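Dna-binding protein RAP1 (PDB 4BJT) binds DNA and, through its helical C-terminal domain, the Rap1-binding module of Rif1, probably as part of its work at telomeres. Local coordinates at residues Thr119-Arg122 and Lys123-Thr127; Pro156-Pro159 and Gly160-Thr163; Glu176-Arg179 and Lys180-Lys183. All blocks are in the same frame, centred on the assembly; numbering follows the deposited sequence.

How the contacts relate
The three contacts follow one another along an all-helical domain, and each is local, joining residues a few positions apart. Contact 1 is the linker between helices 108-119 and 123-132 together with the first turn of the second. Contact 2 is a turn in the loop between helices 140-150 and 164-171, its centre about 19 Å from that of contact 1 and on the opposite side of the chain's centre. Contact 3 lies on helix 175-185, its centre about 13 Å from that of contact 2 and about 30 Å from that of contact 1. Contacts 2 and 3 touch, W162 CZ3 lying 3.7 Å from L181 CD1, so the chain leading out of the turn packs directly on helix 175-185.

Contact 1 of 3, residues Thr119-Arg122 and Lys123-Thr127; sequences TGIR and KNFST
I121 meets F125 with one methyl, CG2, which sits anti to the backbone N of I121 and beside its carbonyl carbon. That places it 3.9 Å from CD2 of the F125 ring, the two side chains meeting at a slant. R122, next in the chain to I121, is the N-cap, and R122 O starts the helix bonding: S126 N gives it a nearly straight bond of 3.0 Å (170° at the hydrogen), closing the first turn. N124 folds its side chain back over this end, OD1 coming 3.5 Å from R122 CB and taking a weak bond from F125 N. A water donates to I121 O at 2.8 Å; its link to S126 OG is made in one of the two serine conformers. One turn on, T127 OG1 and T127 N grip K123 O from opposite faces of its plane. The polar ends of R122 and K123 go elsewhere, to T75 O and Q113 OE1. The F125 ring packs on Y143, F144 and M147 of helix 140-150, I121 shares F144, S126 rests on V112 and L115 of helix 108-119, and T127 reaches an apolar side chain of the bound peptide.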
# COMPACT_ATOMS: atom_id res chain seq x y z
N THR C 119 -7.58 6.61 11.35
CA THR C 119 -7.70 7.09 9.97
C THR C 119 -8.99 6.65 9.26
O THR C 119 -9.19 7.12 8.15
CB THR C 119 -6.45 6.71 9.14
OG1 THR C 119 -6.10 5.36 9.38
CG2 THR C 119 -5.25 7.55 9.45
N GLY C 120 -9.81 5.79 9.85
CA GLY C 120 -11.06 5.41 9.21
C GLY C 120 -10.91 4.51 8.00
O GLY C 120 -11.78 4.50 7.13
N ILE C 121 -9.84 3.72 7.95
CA ILE C 121 -9.66 2.74 6.87
C ILE C 121 -10.25 1.42 7.35
O ILE C 121 -9.91 0.97 8.45
CB ILE C 121 -8.18 2.58 6.50
CG1 ILE C 121 -7.52 3.93 6.12
CG2 ILE C 121 -8.03 1.54 5.36
CD1 ILE C 121 -6.02 3.90 6.23
N ARG C 122 -11.15 0.80 6.57
CA ARG C 122 -11.77 -0.46 7.00
C ARG C 122 -10.72 -1.57 7.12
O ARG C 122 -9.78 -1.62 6.34
CB ARG C 122 -12.90 -0.87 6.07
CG ARG C 122 -14.10 0.08 6.21
CD ARG C 122 -15.26 -0.34 5.35
NE ARG C 122 -16.35 0.63 5.38
CZ ARG C 122 -17.29 0.73 6.31
NH1 ARG C 122 -17.32 -0.12 7.33
NH2 ARG C 122 -18.23 1.67 6.22
N LYS C 123 -10.90 -2.45 8.12
CA LYS C 123 -9.91 -3.48 8.43
C LYS C 123 -9.61 -4.44 7.28
O LYS C 123 -8.45 -4.83 7.09
CB LYS C 123 -10.33 -4.27 9.66
CG LYS C 123 -10.36 -3.45 10.92
CD LYS C 123 -10.85 -4.34 12.05
CE LYS C 123 -10.94 -3.62 13.34
NZ LYS C 123 -11.46 -4.51 14.42
N ASN C 124 -10.63 -4.81 6.53
CA ASN C 124 -10.43 -5.71 5.39
C ASN C 124 -9.64 -5.01 4.27
O ASN C 124 -8.78 -5.62 3.63
CB ASN C 124 -11.72 -6.30 4.86
CG ASN C 124 -12.79 -5.32 4.52
OD1 ASN C 124 -12.76 -4.15 4.93
ND2 ASN C 124 -13.81 -5.78 3.82
N PHE C 125 -9.85 -3.70 4.09
CA PHE C 125 -9.07 -2.94 3.11
C PHE C 125 -7.62 -2.79 3.56
O PHE C 125 -6.71 -3.07 2.76
CB PHE C 125 -9.73 -1.57 2.88
CG PHE C 125 -9.13 -0.73 1.78
CD1 PHE C 125 -8.60 -1.31 0.63
CD2 PHE C 125 -9.26 0.65 1.81
CE1 PHE C 125 -8.12 -0.53 -0.41
CE2 PHE C 125 -8.79 1.43 0.76
CZ PHE C 125 -8.21 0.85 -0.33
N SER C 126 -7.34 -2.40 4.83
CA SER C 126 -5.97 -2.31 5.34
C SER C 126 -5.23 -3.65 5.19
O SER C 126 -4.05 -3.68 4.82
CB SER C 126 -5.96 -1.92 6.81
OG SER C 126 -6.34 -0.57 6.93
N THR C 127 -5.94 -4.75 5.47
CA THR C 127 -5.34 -6.09 5.36
C THR C 127 -4.96 -6.38 3.91
O THR C 127 -3.85 -6.88 3.66
CB THR C 127 -6.31 -7.15 5.91
OG1 THR C 127 -6.52 -6.84 7.28
CG2 THR C 127 -5.75 -8.57 5.78
O HOH W 1 -7.91 -0.80 9.18

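Contact 2 of 3, residues Pro156-Pro159 and Gly160-Thr163; sequences PNVP and GIWT
V158 and I161 press together where the chain doubles back. I161 CD1 lies 3.6 Å from V158 CG1 and 3.7 Å from V158 CB, the end of the longer side chain lying against the valine branch. V158 CG1 stands anti to its backbone N (chi1 178°), which turns that methyl to the isoleucine. Beneath them I161 N bonds to V158 O at 3.0 Å, the donor 30° off the carbonyl plane. With CG1 and CD1 of I161 gone, an alanine here is likely to leave V158 CG1 without the methyl it packs on and to open a gap toward L133 and Y143, which the isoleucine also touches.

This is a type II beta turn running from V158 to I161, with P159 and G160 at its corners. G160 has positive phi (92°), and a CB there would clash with P159 O. Its N-H bonds to H185 ND1, while P159 O receives R142 NH1, so both corner residues are tied to other parts of the fold.

At the open end of the turn a water sits between the two arms, accepting from V158 N and probably donating to I161 O. Away from the turn, P156 and T163 are held more loosely. A second water donates to P156 O at 2.8 Å and hydrogen-bonds T163 OG1 at the same distance. Direct touch here is slight: T163 CG2 comes no nearer than 3.8 Å to P156 O. T163 OG1 also caps helix 164-171 through D166 N, and K184 NZ also bonds to P156 O.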
# COMPACT_ATOMS: atom_id res chain seq x y z
N PRO C 156 -2.38 0.63 -10.50
CA PRO C 156 -1.84 -0.49 -11.27
C PRO C 156 -0.39 -0.45 -11.70
O PRO C 156 0.11 -1.50 -12.14
CB PRO C 156 -2.73 -0.51 -12.51
CG PRO C 156 -3.10 0.87 -12.71
CD PRO C 156 -3.32 1.41 -11.33
N ASN C 157 0.27 0.71 -11.63
CA ASN C 157 1.63 0.85 -12.14
C ASN C 157 2.51 1.61 -11.17
O ASN C 157 3.20 2.56 -11.57
CB ASN C 157 1.58 1.60 -13.48
CG ASN C 157 0.74 0.93 -14.54
OD1 ASN C 157 1.01 -0.20 -14.95
ND2 ASN C 157 -0.23 1.63 -15.07
N VAL C 158 2.55 1.16 -9.92
CA VAL C 158 3.35 1.80 -8.89
C VAL C 158 4.35 0.83 -8.26
O VAL C 158 3.93 -0.22 -7.74
CB VAL C 158 2.45 2.38 -7.79
CG1 VAL C 158 3.27 3.01 -6.68
CG2 VAL C 158 1.46 3.40 -8.39
N PRO C 159 5.65 1.19 -8.28
CA PRO C 159 6.66 0.36 -7.59
C PRO C 159 6.29 0.09 -6.13
O PRO C 159 5.90 1.00 -5.38
CB PRO C 159 7.93 1.22 -7.69
CG PRO C 159 7.74 2.01 -8.94
CD PRO C 159 6.28 2.39 -8.87
N GLY C 160 6.39 -1.16 -5.73
CA GLY C 160 6.06 -1.59 -4.38
C GLY C 160 4.63 -2.06 -4.18
O GLY C 160 4.32 -2.63 -3.14
N ILE C 161 3.74 -1.81 -5.15
CA ILE C 161 2.34 -2.20 -5.04
C ILE C 161 2.11 -3.34 -5.99
O ILE C 161 2.07 -3.15 -7.20
CB ILE C 161 1.42 -0.98 -5.34
CG1 ILE C 161 1.78 0.20 -4.41
CG2 ILE C 161 -0.06 -1.39 -5.25
CD1 ILE C 161 0.90 1.40 -4.52
N TRP C 162 2.02 -4.56 -5.44
CA TRP C 162 1.85 -5.75 -6.25
C TRP C 162 0.41 -5.95 -6.67
O TRP C 162 -0.46 -6.16 -5.83
CB TRP C 162 2.35 -6.98 -5.48
CG TRP C 162 3.83 -7.01 -5.33
CD1 TRP C 162 4.58 -6.40 -4.37
CD2 TRP C 162 4.75 -7.71 -6.17
NE1 TRP C 162 5.91 -6.65 -4.58
CE2 TRP C 162 6.05 -7.45 -5.69
CE3 TRP C 162 4.59 -8.56 -7.27
CZ2 TRP C 162 7.19 -7.99 -6.28
CZ3 TRP C 162 5.72 -9.12 -7.83
CH2 TRP C 162 7.00 -8.79 -7.38
N THR C 163 0.16 -5.98 -7.96
CA THR C 163 -1.17 -6.26 -8.48
C THR C 163 -1.33 -7.76 -8.76
O THR C 163 -0.36 -8.53 -8.79
CB THR C 163 -1.38 -5.48 -9.77
OG1 THR C 163 -0.43 -5.95 -10.72
CG2 THR C 163 -1.24 -3.98 -9.56
O HOH W 2 -0.58 -4.10 -12.81
O HOH W 3 1.08 -1.22 -9.00

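Contact 3 of 3, residues Glu176-Arg179 and Lys180-Lys183; sequences EQIR and KLVK
K180 runs straight out beyond a CG anti to its carbonyl carbon, passing at a slant E176, which bends at chi2 (77°), and R179, which bends at chi3 (65°). The two bent chains meet on the outer face of helix 175-185, an i to i+3 salt bridge on a regular alpha helix. E176 OE2 lies in the guanidinium plane, at its edge, and R179 NH2 approaches it nearly along the C-O axis at 3.1 Å. R179 NE adds a second, weak bond to the same oxygen, and together the two limit how far the guanidinium can swing.

K180 CG is 3.7 Å from R179 NH2 and K180 CE 3.9 Å from E176 OE2, so the lysine touches the pair with its methylene groups. K180 NZ stays 5.0 Å from E176 OE2, where opposite charges probably still attract without a direct bond. R179 NH1 and K183 NZ are further apart, and the carboxylate probably offsets some of the positive charge gathered on this face.

Beneath the side chains, the backbone is a run of i to i+4 bonds, K180 N to E176 O, L181 N to Q177 O, V182 N to I178 O and K183 N to R179 O. On another face I178 and V182 both rest on M190 of helix 187-198, while L181 packs against D166 and L170 of helix 164-171. Q177 ties its amide to D174 OD2 and S169 OG. I178 itself touches the next turn lightly, its CD1 lying 4.2 Å from L181 CD2 and its CG2 4.4 Å from V182 CG1.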
# COMPACT_ATOMS: atom_id res chain seq x y z
N GLU C 176 10.68 -12.43 -20.22
CA GLU C 176 10.18 -11.08 -20.55
C GLU C 176 9.30 -10.51 -19.43
O GLU C 176 9.43 -9.33 -19.09
CB GLU C 176 9.37 -11.13 -21.86
CG GLU C 176 8.91 -9.78 -22.41
CD GLU C 176 9.98 -8.96 -23.10
OE1 GLU C 176 10.66 -9.49 -24.00
OE2 GLU C 176 10.09 -7.75 -22.78
N GLN C 177 8.38 -11.33 -18.89
CA GLN C 177 7.48 -10.89 -17.82
C GLN C 177 8.26 -10.59 -16.56
O GLN C 177 7.98 -9.59 -15.89
CB GLN C 177 6.39 -11.93 -17.55
CG GLN C 177 5.37 -12.03 -18.67
CD GLN C 177 4.29 -13.04 -18.35
OE1 GLN C 177 3.53 -12.87 -17.40
NE2 GLN C 177 4.17 -14.10 -19.14
N ILE C 178 9.29 -11.41 -16.25
CA ILE C 178 10.15 -11.19 -15.09
C ILE C 178 10.99 -9.91 -15.28
O ILE C 178 11.14 -9.16 -14.31
CB ILE C 178 11.01 -12.44 -14.77
CG1 ILE C 178 10.13 -13.63 -14.34
CG2 ILE C 178 12.09 -12.15 -13.72
CD1 ILE C 178 9.34 -13.43 -13.09
N ARG C 179 11.47 -9.65 -16.51
CA ARG C 179 12.24 -8.42 -16.79
C ARG C 179 11.37 -7.19 -16.49
O ARG C 179 11.84 -6.26 -15.83
CB ARG C 179 12.71 -8.39 -18.26
CG ARG C 179 13.64 -7.21 -18.58
CD ARG C 179 13.83 -6.99 -20.08
NE ARG C 179 12.59 -6.60 -20.76
CZ ARG C 179 12.02 -5.39 -20.71
NH1 ARG C 179 12.58 -4.40 -20.01
NH2 ARG C 179 10.89 -5.16 -21.37
N LYS C 180 10.12 -7.18 -16.98
CA LYS C 180 9.22 -6.05 -16.75
C LYS C 180 8.86 -5.91 -15.27
O LYS C 180 8.75 -4.80 -14.73
CB LYS C 180 7.94 -6.21 -17.56
CG LYS C 180 8.15 -6.02 -19.05
CD LYS C 180 6.83 -6.10 -19.81
CE LYS C 180 6.99 -5.83 -21.29
NZ LYS C 180 5.67 -5.66 -21.96
N LEU C 181 8.68 -7.05 -14.62
CA LEU C 181 8.38 -7.08 -13.22
C LEU C 181 9.50 -6.51 -12.36
O LEU C 181 9.22 -5.72 -11.46
CB LEU C 181 8.06 -8.52 -12.83
CG LEU C 181 7.51 -8.73 -11.48
CD1 LEU C 181 6.15 -8.04 -11.34
CD2 LEU C 181 7.34 -10.20 -11.23
N VAL C 182 10.76 -6.91 -12.63
CA VAL C 182 11.88 -6.39 -11.84
C VAL C 182 12.13 -4.95 -12.17
O VAL C 182 12.55 -4.21 -11.30
CB VAL C 182 13.19 -7.22 -11.85
CG1 VAL C 182 12.93 -8.61 -11.33
CG2 VAL C 182 13.84 -7.23 -13.22
N LYS C 183 11.83 -4.51 -13.40
CA LYS C 183 11.95 -3.09 -13.74
C LYS C 183 10.97 -2.25 -12.88
O LYS C 183 11.30 -1.14 -12.45
CB LYS C 183 11.68 -2.89 -15.23
CG LYS C 183 11.71 -1.45 -15.68
CD LYS C 183 11.88 -1.35 -17.20
CE LYS C 183 11.83 0.08 -17.71
NZ LYS C 183 13.02 0.89 -17.33